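Local coordinates for protein alcohol dehydrogenase (Aeropyrum pernix, PDB 1H2B) that binds zinc and NAD and, as a member of the zinc-containing alcohol dehydrogenase family, probably oxidises alcohols with NAD+ as hydride acceptor, at residues A19-Y24 with P71-T76; D43-I48 with A138-T143; Y189-G194 with R253-A258. One frame throughout, in Å; residues are numbered along the deposited sequence.

Contact 1 (A19-Y24 with P71-T76)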
loop_
_atom_site.group_PDB
_atom_site.type_symbol
_atom_site.label_atom_id
_atom_site.label_comp_id
_atom_site.label_asym_id
_atom_site.label_seq_id
_atom_site.Cartn_x
_atom_site.Cartn_y
_atom_site.Cartn_z
ATOM N N ALA B 19 -7.070 16.717 40.067
ATOM C CA ALA B 19 -8.353 17.237 39.559
ATOM C C ALA B 19 -9.220 16.066 39.135
ATOM O O ALA B 19 -8.870 15.314 38.195
ATOM C CB ALA B 19 -8.108 18.194 38.391
ATOM N N ARG B 20 -10.342 15.860 39.842
ATOM C CA ARG B 20 -11.120 14.632 39.675
ATOM C C ARG B 20 -12.552 14.854 39.305
ATOM O O ARG B 20 -13.186 15.793 39.786
ATOM C CB ARG B 20 -11.059 13.766 40.919
ATOM C CG ARG B 20 -9.660 13.701 41.507
ATOM C CD ARG B 20 -9.553 12.649 42.558
ATOM N NE ARG B 20 -9.249 11.335 41.996
ATOM C CZ ARG B 20 -9.501 10.189 42.605
ATOM N NH1 ARG B 20 -10.095 10.160 43.811
ATOM N NH2 ARG B 20 -9.161 9.069 42.018
ATOM N N LEU B 21 -13.032 13.983 38.432
ATOM C CA LEU B 21 -14.418 13.955 38.005
ATOM C C LEU B 21 -15.201 13.107 39.000
ATOM O O LEU B 21 -14.984 11.907 39.080
ATOM C CB LEU B 21 -14.529 13.342 36.597
ATOM C CG LEU B 21 -15.857 13.443 35.844
ATOM C CD1 LEU B 21 -15.593 13.095 34.398
ATOM C CD2 LEU B 21 -16.937 12.518 36.395
ATOM N N HIS B 22 -16.107 13.749 39.746
ATOM C CA HIS B 22 -17.055 13.051 40.630
ATOM C C HIS B 22 -18.446 12.978 40.041
ATOM O O HIS B 22 -19.139 11.991 40.221
ATOM C CB HIS B 22 -17.178 13.755 41.979
ATOM C CG HIS B 22 -15.994 13.581 42.871
ATOM N ND1 HIS B 22 -16.008 12.756 43.974
ATOM C CD2 HIS B 22 -14.757 14.134 42.828
ATOM C CE1 HIS B 22 -14.837 12.821 44.582
ATOM N NE2 HIS B 22 -14.058 13.646 43.904
ATOM N N GLU B 23 -18.850 14.040 39.354
ATOM C CA GLU B 23 -20.163 14.115 38.748
ATOM C C GLU B 23 -20.059 14.801 37.401
ATOM O O GLU B 23 -19.361 15.814 37.274
ATOM C CB GLU B 23 -21.127 14.938 39.622
ATOM C CG GLU B 23 -21.008 14.729 41.122
ATOM C CD GLU B 23 -21.616 15.866 41.927
ATOM O OE1 GLU B 23 -20.870 16.548 42.670
ATOM O OE2 GLU B 23 -22.846 16.067 41.820
ATOM N N TYR B 24 -20.810 14.276 36.443
ATOM C CA TYR B 24 -20.910 14.860 35.105
ATOM C C TYR B 24 -21.612 16.208 35.138
ATOM O O TYR B 24 -22.465 16.446 36.007
ATOM C CB TYR B 24 -21.597 13.889 34.154
ATOM C CG TYR B 24 -20.822 12.601 34.008
ATOM C CD1 TYR B 24 -21.310 11.392 34.485
ATOM C CD2 TYR B 24 -19.551 12.600 33.412
ATOM C CE1 TYR B 24 -20.575 10.205 34.354
ATOM C CE2 TYR B 24 -18.830 11.451 33.286
ATOM C CZ TYR B 24 -19.311 10.251 33.746
ATOM O OH TYR B 24 -18.568 9.106 33.600
ATOM N N PRO B 71 -16.703 4.184 33.432
ATOM C CA PRO B 71 -15.615 4.254 34.415
ATOM C C PRO B 71 -16.164 4.389 35.819
ATOM O O PRO B 71 -17.271 4.906 36.005
ATOM C CB PRO B 71 -14.894 5.555 34.044
ATOM C CG PRO B 71 -15.994 6.437 33.498
ATOM C CD PRO B 71 -16.924 5.492 32.773
ATOM N N LYS B 72 -15.389 3.950 36.801
ATOM C CA LYS B 72 -15.759 4.163 38.192
ATOM C C LYS B 72 -15.434 5.598 38.592
ATOM O O LYS B 72 -14.317 6.068 38.372
ATOM C CB LYS B 72 -15.030 3.157 39.090
ATOM C CG LYS B 72 -15.303 3.303 40.587
ATOM C CD LYS B 72 -14.515 2.260 41.390
ATOM C CE LYS B 72 -13.251 2.859 42.019
ATOM N NZ LYS B 72 -11.980 2.371 41.396
ATOM N N LEU B 73 -16.424 6.291 39.153
ATOM C CA LEU B 73 -16.253 7.651 39.678
ATOM C C LEU B 73 -15.993 7.606 41.186
ATOM O O LEU B 73 -16.522 6.709 41.865
ATOM C CB LEU B 73 -17.490 8.509 39.384
ATOM C CG LEU B 73 -18.005 8.510 37.948
ATOM C CD1 LEU B 73 -19.080 9.566 37.765
ATOM C CD2 LEU B 73 -16.851 8.777 37.005
ATOM N N PRO B 74 -15.173 8.518 41.724
ATOM C CA PRO B 74 -14.381 9.505 40.963
ATOM C C PRO B 74 -13.076 8.989 40.361
ATOM O O PRO B 74 -12.528 7.965 40.794
ATOM C CB PRO B 74 -14.028 10.541 42.030
ATOM C CG PRO B 74 -13.955 9.742 43.294
ATOM C CD PRO B 74 -15.006 8.703 43.182
ATOM N N TYR B 75 -12.582 9.731 39.364
ATOM C CA TYR B 75 -11.242 9.502 38.823
ATOM C C TYR B 75 -10.616 10.781 38.325
ATOM O O TYR B 75 -11.296 11.757 37.989
ATOM C CB TYR B 75 -11.230 8.443 37.723
ATOM C CG TYR B 75 -11.893 8.791 36.399
ATOM C CD1 TYR B 75 -11.129 9.010 35.248
ATOM C CD2 TYR B 75 -13.282 8.836 36.285
ATOM C CE1 TYR B 75 -11.743 9.268 34.011
ATOM C CE2 TYR B 75 -13.890 9.094 35.076
ATOM C CZ TYR B 75 -13.122 9.313 33.937
ATOM O OH TYR B 75 -13.769 9.544 32.738
ATOM N N THR B 76 -9.287 10.765 38.279
ATOM C CA THR B 76 -8.516 11.926 37.917
ATOM C C THR B 76 -8.385 11.986 36.392
ATOM O O THR B 76 -8.087 10.977 35.749
ATOM C CB THR B 76 -7.132 11.747 38.506
ATOM O OG1 THR B 76 -7.268 11.733 39.933
ATOM C CG2 THR B 76 -6.229 12.936 38.219
HETATM O O HOH W 1 -16.579 9.385 31.748
#

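Contact 2 (D43-I48 with A138-T143)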
loop_
_atom_site.group_PDB
_atom_site.type_symbol
_atom_site.label_atom_id
_atom_site.label_comp_id
_atom_site.label_asym_id
_atom_site.label_seq_id
_atom_site.Cartn_x
_atom_site.Cartn_y
_atom_site.Cartn_z
ATOM N N ASP B 43 3.890 -0.328 36.313
ATOM C CA ASP B 43 5.225 -0.529 36.849
ATOM C C ASP B 43 6.085 0.752 36.744
ATOM O O ASP B 43 7.296 0.726 36.970
ATOM C CB ASP B 43 5.894 -1.715 36.162
ATOM C CG ASP B 43 5.945 -1.573 34.654
ATOM O OD1 ASP B 43 5.624 -0.469 34.138
ATOM O OD2 ASP B 43 6.268 -2.527 33.921
ATOM N N VAL B 44 5.442 1.892 36.465
ATOM C CA VAL B 44 6.134 3.179 36.465
ATOM C C VAL B 44 5.266 4.236 37.111
ATOM O O VAL B 44 4.086 4.293 36.838
ATOM C CB VAL B 44 6.465 3.695 35.018
ATOM C CG1 VAL B 44 7.024 5.112 35.046
ATOM C CG2 VAL B 44 7.435 2.744 34.329
ATOM N N ILE B 45 5.849 5.025 38.006
ATOM C CA ILE B 45 5.173 6.252 38.459
ATOM C C ILE B 45 5.961 7.474 37.987
ATOM O O ILE B 45 7.187 7.554 38.126
ATOM C CB ILE B 45 4.972 6.268 40.001
ATOM C CG1 ILE B 45 4.004 5.158 40.388
ATOM C CG2 ILE B 45 4.429 7.662 40.452
ATOM C CD1 ILE B 45 3.994 4.852 41.892
ATOM N N VAL B 46 5.233 8.447 37.422
ATOM C CA VAL B 46 5.812 9.671 36.907
ATOM C C VAL B 46 5.380 10.840 37.758
ATOM O O VAL B 46 4.220 10.911 38.164
ATOM C CB VAL B 46 5.327 9.892 35.433
ATOM C CG1 VAL B 46 5.733 11.236 34.906
ATOM C CG2 VAL B 46 5.859 8.764 34.551
ATOM N N ARG B 47 6.331 11.714 38.047
ATOM C CA ARG B 47 6.072 13.071 38.546
ATOM C C ARG B 47 5.719 13.948 37.352
ATOM O O ARG B 47 6.567 14.216 36.466
ATOM C CB ARG B 47 7.292 13.588 39.326
ATOM C CG ARG B 47 7.153 15.022 39.782
ATOM C CD ARG B 47 8.345 15.513 40.633
ATOM N NE ARG B 47 9.665 15.389 39.998
ATOM C CZ ARG B 47 10.288 16.364 39.332
ATOM N NH1 ARG B 47 9.680 17.539 39.145
ATOM N NH2 ARG B 47 11.515 16.154 38.830
ATOM N N ILE B 48 4.446 14.353 37.282
ATOM C CA ILE B 48 3.974 15.143 36.150
ATOM C C ILE B 48 4.646 16.498 36.096
ATOM O O ILE B 48 4.732 17.213 37.115
ATOM C CB ILE B 48 2.465 15.294 36.278
ATOM C CG1 ILE B 48 1.792 13.917 36.205
ATOM C CG2 ILE B 48 1.889 16.317 35.204
ATOM C CD1 ILE B 48 1.776 13.260 34.730
ATOM N N ALA B 138 -2.506 15.763 38.216
ATOM C CA ALA B 138 -2.127 15.356 39.571
ATOM C C ALA B 138 -0.624 15.488 39.693
ATOM O O ALA B 138 0.096 15.640 38.693
ATOM C CB ALA B 138 -2.536 13.905 39.848
ATOM N N GLU B 139 -0.120 15.400 40.913
ATOM C CA GLU B 139 1.323 15.493 41.091
ATOM C C GLU B 139 2.039 14.249 40.530
ATOM O O GLU B 139 3.154 14.365 39.970
ATOM C CB GLU B 139 1.634 15.667 42.595
ATOM C CG GLU B 139 3.096 15.968 42.894
ATOM C CD GLU B 139 3.432 16.153 44.378
ATOM O OE1 GLU B 139 2.542 15.977 45.251
ATOM O OE2 GLU B 139 4.616 16.467 44.671
ATOM N N PHE B 140 1.411 13.092 40.682
ATOM C CA PHE B 140 2.006 11.821 40.247
ATOM C C PHE B 140 0.987 11.002 39.515
ATOM O O PHE B 140 -0.238 11.105 39.771
ATOM C CB PHE B 140 2.516 10.970 41.434
ATOM C CG PHE B 140 3.611 11.636 42.243
ATOM C CD1 PHE B 140 3.302 12.340 43.417
ATOM C CD2 PHE B 140 4.913 11.577 41.823
ATOM C CE1 PHE B 140 4.293 12.965 44.145
ATOM C CE2 PHE B 140 5.935 12.192 42.554
ATOM C CZ PHE B 140 5.619 12.884 43.721
ATOM N N MET B 141 1.476 10.131 38.639
ATOM C CA MET B 141 0.582 9.247 37.898
ATOM C C MET B 141 1.295 7.946 37.601
ATOM O O MET B 141 2.454 7.955 37.232
ATOM C CB MET B 141 0.184 9.908 36.551
ATOM C CG MET B 141 -0.912 9.130 35.854
ATOM S SD MET B 141 -1.150 9.725 34.111
ATOM C CE MET B 141 -0.053 8.510 33.293
ATOM N N ARG B 142 0.587 6.835 37.798
ATOM C CA ARG B 142 1.082 5.525 37.398
ATOM C C ARG B 142 0.774 5.186 35.943
ATOM O O ARG B 142 -0.278 5.599 35.366
ATOM C CB ARG B 142 0.624 4.438 38.381
ATOM C CG ARG B 142 -0.860 4.109 38.375
ATOM C CD ARG B 142 -1.249 3.074 39.419
ATOM N NE ARG B 142 -2.584 2.558 39.160
ATOM C CZ ARG B 142 -3.041 1.412 39.673
ATOM N NH1 ARG B 142 -2.284 0.692 40.512
ATOM N NH2 ARG B 142 -4.279 0.986 39.390
ATOM N N THR B 143 1.701 4.429 35.347
ATOM C CA THR B 143 1.550 4.020 33.961
ATOM C C THR B 143 2.369 2.762 33.739
ATOM O O THR B 143 2.922 2.244 34.711
ATOM C CB THR B 143 1.935 5.197 33.020
ATOM O OG1 THR B 143 1.638 4.802 31.682
ATOM C CG2 THR B 143 3.432 5.499 33.045
HETATM O O HOH W 2 4.070 17.044 39.661
#

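Contact 3 (Y189-G194 with R253-A258). With NAJ (nicotinamide-adenine-dinucleotide (acidic form)), chain I.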
loop_
_atom_site.group_PDB
_atom_site.type_symbol
_atom_site.label_atom_id
_atom_site.label_comp_id
_atom_site.label_asym_id
_atom_site.label_seq_id
_atom_site.Cartn_x
_atom_site.Cartn_y
_atom_site.Cartn_z
ATOM N N TYR B 189 -5.214 19.132 -2.989
ATOM C CA TYR B 189 -5.599 20.024 -1.907
ATOM C C TYR B 189 -6.039 19.205 -0.710
ATOM O O TYR B 189 -6.710 18.190 -0.824
ATOM C CB TYR B 189 -6.834 20.843 -2.281
ATOM C CG TYR B 189 -6.613 21.841 -3.408
ATOM C CD1 TYR B 189 -6.835 21.465 -4.741
ATOM C CD2 TYR B 189 -6.189 23.130 -3.112
ATOM C CE1 TYR B 189 -6.637 22.385 -5.753
ATOM C CE2 TYR B 189 -5.973 24.052 -4.118
ATOM C CZ TYR B 189 -6.208 23.667 -5.420
ATOM O OH TYR B 189 -6.008 24.624 -6.444
ATOM N N VAL B 190 -5.673 19.705 0.452
ATOM C CA VAL B 190 -6.149 19.123 1.727
ATOM C C VAL B 190 -6.808 20.239 2.522
ATOM O O VAL B 190 -6.222 21.293 2.702
ATOM C CB VAL B 190 -5.028 18.391 2.497
ATOM C CG1 VAL B 190 -3.785 19.259 2.739
ATOM C CG2 VAL B 190 -5.552 17.825 3.829
ATOM N N ALA B 191 -8.040 19.998 2.977
ATOM C CA ALA B 191 -8.714 20.929 3.905
ATOM C C ALA B 191 -8.514 20.399 5.311
ATOM O O ALA B 191 -8.874 19.247 5.618
ATOM C CB ALA B 191 -10.191 20.987 3.636
ATOM N N ILE B 192 -7.913 21.220 6.162
ATOM C CA ILE B 192 -7.715 20.851 7.562
ATOM C C ILE B 192 -8.717 21.709 8.311
ATOM O O ILE B 192 -8.653 22.949 8.243
ATOM C CB ILE B 192 -6.189 21.035 7.989
ATOM C CG1 ILE B 192 -5.941 20.570 9.427
ATOM C CG2 ILE B 192 -5.642 22.473 7.693
ATOM C CD1 ILE B 192 -6.517 21.476 10.492
ATOM N N VAL B 193 -9.690 21.071 8.946
ATOM C CA VAL B 193 -10.825 21.806 9.489
ATOM C C VAL B 193 -10.724 21.813 11.000
ATOM O O VAL B 193 -10.798 20.746 11.631
ATOM C CB VAL B 193 -12.138 21.114 9.052
ATOM C CG1 VAL B 193 -13.347 21.830 9.684
ATOM C CG2 VAL B 193 -12.221 21.050 7.531
ATOM N N GLY B 194 -10.556 23.024 11.587
ATOM C CA GLY B 194 -10.379 23.161 13.011
ATOM C C GLY B 194 -8.931 23.341 13.354
ATOM O O GLY B 194 -8.209 22.346 13.396
ATOM N N ARG B 253 -13.432 21.495 -8.057
ATOM C CA ARG B 253 -13.016 20.111 -7.972
ATOM C C ARG B 253 -13.138 19.540 -6.545
ATOM O O ARG B 253 -13.112 18.310 -6.387
ATOM C CB ARG B 253 -11.586 19.991 -8.443
ATOM C CG ARG B 253 -11.458 20.428 -9.916
ATOM C CD ARG B 253 -10.291 19.829 -10.664
ATOM N NE ARG B 253 -10.670 18.560 -11.278
ATOM C CZ ARG B 253 -10.077 17.391 -11.037
ATOM N NH1 ARG B 253 -9.050 17.311 -10.192
ATOM N NH2 ARG B 253 -10.516 16.297 -11.649
ATOM N N GLY B 254 -13.220 20.415 -5.545
ATOM C CA GLY B 254 -13.158 19.980 -4.147
ATOM C C GLY B 254 -11.765 19.513 -3.752
ATOM O O GLY B 254 -10.797 19.568 -4.525
ATOM N N VAL B 255 -11.648 19.006 -2.524
ATOM C CA VAL B 255 -10.360 18.585 -1.987
ATOM C C VAL B 255 -10.141 17.095 -2.087
ATOM O O VAL B 255 -11.064 16.283 -2.026
ATOM C CB VAL B 255 -10.161 19.059 -0.531
ATOM C CG1 VAL B 255 -10.288 20.601 -0.438
ATOM C CG2 VAL B 255 -11.179 18.411 0.412
ATOM N N ASN B 256 -8.878 16.738 -2.224
ATOM C CA ASN B 256 -8.488 15.334 -2.241
ATOM C C ASN B 256 -8.643 14.686 -0.866
ATOM O O ASN B 256 -8.973 13.481 -0.748
ATOM C CB ASN B 256 -7.043 15.235 -2.708
ATOM C CG ASN B 256 -6.858 15.827 -4.087
ATOM O OD1 ASN B 256 -6.827 17.030 -4.292
ATOM N ND2 ASN B 256 -6.790 14.933 -5.074
ATOM N N VAL B 257 -8.357 15.450 0.187
ATOM C CA VAL B 257 -8.516 14.956 1.569
ATOM C C VAL B 257 -9.081 16.112 2.398
ATOM O O VAL B 257 -8.651 17.250 2.239
ATOM C CB VAL B 257 -7.194 14.558 2.202
ATOM C CG1 VAL B 257 -7.409 14.175 3.678
ATOM C CG2 VAL B 257 -6.567 13.332 1.481
ATOM N N ALA B 258 -10.111 15.809 3.201
ATOM C CA ALA B 258 -10.540 16.755 4.246
ATOM C C ALA B 258 -10.315 16.086 5.578
ATOM O O ALA B 258 -10.440 14.868 5.676
ATOM C CB ALA B 258 -12.013 17.098 4.089
HETATM P PA NAJ I . -10.103 22.411 20.283
HETATM O O1A NAJ I . -11.272 22.914 21.083
HETATM O O2A NAJ I . -8.681 22.850 20.667
HETATM O O5B NAJ I . -10.188 22.855 18.751
HETATM C C5B NAJ I . -11.424 22.874 18.025
HETATM C C4B NAJ I . -11.199 23.914 16.939
HETATM O O4B NAJ I . -12.328 23.834 16.046
HETATM C C3B NAJ I . -11.074 25.343 17.468
HETATM O O3B NAJ I . -9.937 26.021 16.909
HETATM C C2B NAJ I . -12.410 25.897 16.992
HETATM O O2B NAJ I . -12.424 27.323 16.827
HETATM C C1B NAJ I . -12.667 25.162 15.670
HETATM N N9A NAJ I . -14.060 25.154 15.226
HETATM C C8A NAJ I . -15.251 25.139 15.966
HETATM N N7A NAJ I . -16.309 25.100 15.111
HETATM C C5A NAJ I . -15.810 25.101 13.840
HETATM C C6A NAJ I . -16.394 25.074 12.597
HETATM N N6A NAJ I . -17.721 25.085 12.413
HETATM N N1A NAJ I . -15.582 25.013 11.495
HETATM C C2A NAJ I . -14.202 25.050 11.591
HETATM N N3A NAJ I . -13.640 25.103 12.819
HETATM C C4A NAJ I . -14.434 25.133 13.921
HETATM O O3 NAJ I . -10.232 20.827 20.273
HETATM P PN NAJ I . -9.069 19.707 20.246
HETATM O O1N NAJ I . -8.637 19.396 21.603
HETATM O O2N NAJ I . -8.070 20.066 19.220
HETATM O O5D NAJ I . -9.950 18.440 19.801
HETATM C C5D NAJ I . -10.498 18.438 18.485
HETATM C C4D NAJ I . -11.509 17.309 18.366
HETATM O O4D NAJ I . -10.781 16.070 18.322
HETATM C C3D NAJ I . -12.442 17.179 19.570
HETATM O O3D NAJ I . -13.675 16.591 19.116
HETATM C C2D NAJ I . -11.705 16.176 20.468
HETATM O O2D NAJ I . -12.504 15.507 21.402
HETATM C C1D NAJ I . -11.204 15.225 19.366
HETATM N N1N NAJ I . -10.130 14.286 19.691
HETATM C C2N NAJ I . -10.089 13.145 18.946
HETATM C C3N NAJ I . -9.067 12.232 19.145
HETATM C C7N NAJ I . -9.064 10.956 18.368
HETATM O O7N NAJ I . -8.083 10.097 18.694
HETATM N N7N NAJ I . -9.893 10.656 17.363
HETATM C C4N NAJ I . -8.019 12.456 20.098
HETATM C C5N NAJ I . -8.030 13.743 20.705
HETATM C C6N NAJ I . -9.086 14.616 20.526
#

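Contact 1 (A19-Y24 with P71-T76)
Leu21 and Tyr75 form an antiparallel hydrogen-bonded pair, with Leu21 N 2.9 Å from Tyr75 O and Tyr75 N 3.3 Å from Leu21 O, which together with the non-hydrogen-bonded pair Arg20-Thr76 adds strand 75-76 to strand 17-21 as an outer strand of a three-stranded antiparallel sheet with 29-32. On the face bearing Arg20 and Thr76, the arginine bends at its third torsion (86°), letting NE donate a hydrogen bond to Thr76 OG1 at 2.9 Å. Pro74 O lies over one face of that guanidinium, and NH2 is salt-bridged to Asp134. An alanine at Arg20 would probably leave Thr76 OG1 without this donor and Asp134 without its charged mate. Pro74, which follows a cis peptide bond, lays CB over the His22 imidazole, 3.5 Å from the ring centroid, a CH-pi contact; His22 NE2 is hydrogen-bonded to Glu31. The Tyr75 side chain is about 8 Å from that of the zinc ligand His79. A directed side-chain bond and a salt bridge thus hold the Arg20-Thr76 side, whereas apolar contact holds the Leu21-Tyr75 side, completed by loop residues: Leu73 CD2 meets Leu21 CD2 at 3.8 Å, Leu73 CD1 touches Tyr24 CE1, and one water links the Tyr24 and Tyr75 hydroxyls.

Contact 2 (D43-I48 with A138-T143)
Glu139 O is gripped twice: Ile48 N donates to it at 3.0 Å from above the plane of the carbonyl, and a water donates at 2.8 Å. The same water reaches Ile48 O at 2.6 Å, extending the antiparallel pairing of strands 44-48 and 140-143 by a solvent bridge. In the middle of the pairing the bond from Val46 N to Met141 O, 2.8 Å long, is almost straight at 176°, and Met141 N returns a bond to Val46 O. At the other end Val44 and Thr143 exchange backbone bonds, but Asp43 and Val44 both face Thr143, a classic beta bulge; the Asp43 carboxylate is taken by His145.

The two faces differ. Ile45, Arg47, Phe140 and Arg142 share one, where the Phe140 ring slants against the aliphatic root of Arg47, CE2 to Arg47 CB being 3.8 Å, and Phe140 CB touches Ile45 CG2 at 3.9 Å. The Arg47 guanidinium leads away, its plane turned 77° from the ring. Arg142 gives only its near carbons to Ile45; its guanidinium goes to Arg37 O and Glu39, with Phe42 as cation-pi partner. On the opposite face Val44 and Thr143 lie side by side: OG1 of Thr143 is anti to the backbone N (chi1 -174°), and CG2 then falls between the backbone N and the carbonyl carbon, from where it meets Val44 CB at 4.0 Å. Farther along, Ile48 CD1 rests 4.1 Å from Met141 CB.

This is sheet pairing within the GroES-like catalytic domain. Strand 81-88 also pairs with strand 44-52, and Val101 and Leu103 of strand 100-103 pack on the face of Val46, Met141 and Thr143, while Tyr35 meets the Phe140 ring edge-to-face on the other.

Contact 3 (Y189-G194 with R253-A258)
Ala191 N donates to Val257 O at 2.9 Å where two parallel strands of the Rossmann fold meet: 189-193, the first strand of the coenzyme domain, and 255-260, its neighbour across the middle of the six-stranded sheet. The tight part is built from small or branched side chains. Val190 and Val257 lie side by side and point the same way, Val190 CG2 standing 4.0 Å from Val257 CB. On the other face Ala191 CB meets Val255 CG1 at 4.1 Å and faces Ala258 CB, so methyl groups meet methyl groups. Helix 197-209 packs on Val190.

Toward Tyr189 the side chains stay close, Tyr189 CB lying 3.9 Å from Val255 CG1, but the backbone bonding becomes looser and the contact is partly open to solvent. The chain of 253-258 turns a corner at Asn256, and the regular parallel pattern gives way to a forked one: Tyr189 O receives two weak bonds, from Asn256 N at 3.0 Å with a bent angle of 129°, and from Val257 N at 3.4 Å. The side chain of Asn256 supplies a firmer tie. Asn256 OD1 accepts Tyr189 N at 3.0 Å, the donor standing above the amide plane, and also lies at the edge of the tyrosine ring. Beyond it, Arg253 is exposed and salt-bridges Glu124 of the second subunit.

At the opposite end of strand 189-193 the coenzyme takes over. Gly194, part of the NAD pocket, probably opens the glycine-rich turn usual in Rossmann folds; a side chain there would probably be jammed against the preceding carbonyl oxygen and crowd O4B of the adenosine ribose. Just before it, Val193 CG1 reaches the adenine of the bound NAD, 3.8 Å from its atom C2A.

How the contacts relate
Contacts 1 and 2 both join antiparallel strands in the catalytic part of the chain, contact 1 in a three-stranded sheet and contact 2 in a separate mixed one. They touch, Thr76 CG2 lying 4.2 Å from Ala138 CB, and their segments alternate along the sequence. Contact 3 stands apart in the coenzyme domain, its centre about 38 Å from that of contact 1 and 39 Å from that of contact 2. It is the buried one, parallel and mostly aliphatic, and it alone meets NAD. The other two are partly buried: contact 1 draws on a charged side chain and proline-imidazole packing, whereas contact 2 relies on backbone pairing interrupted by a bulge at one end, with its arginine charges carried outward.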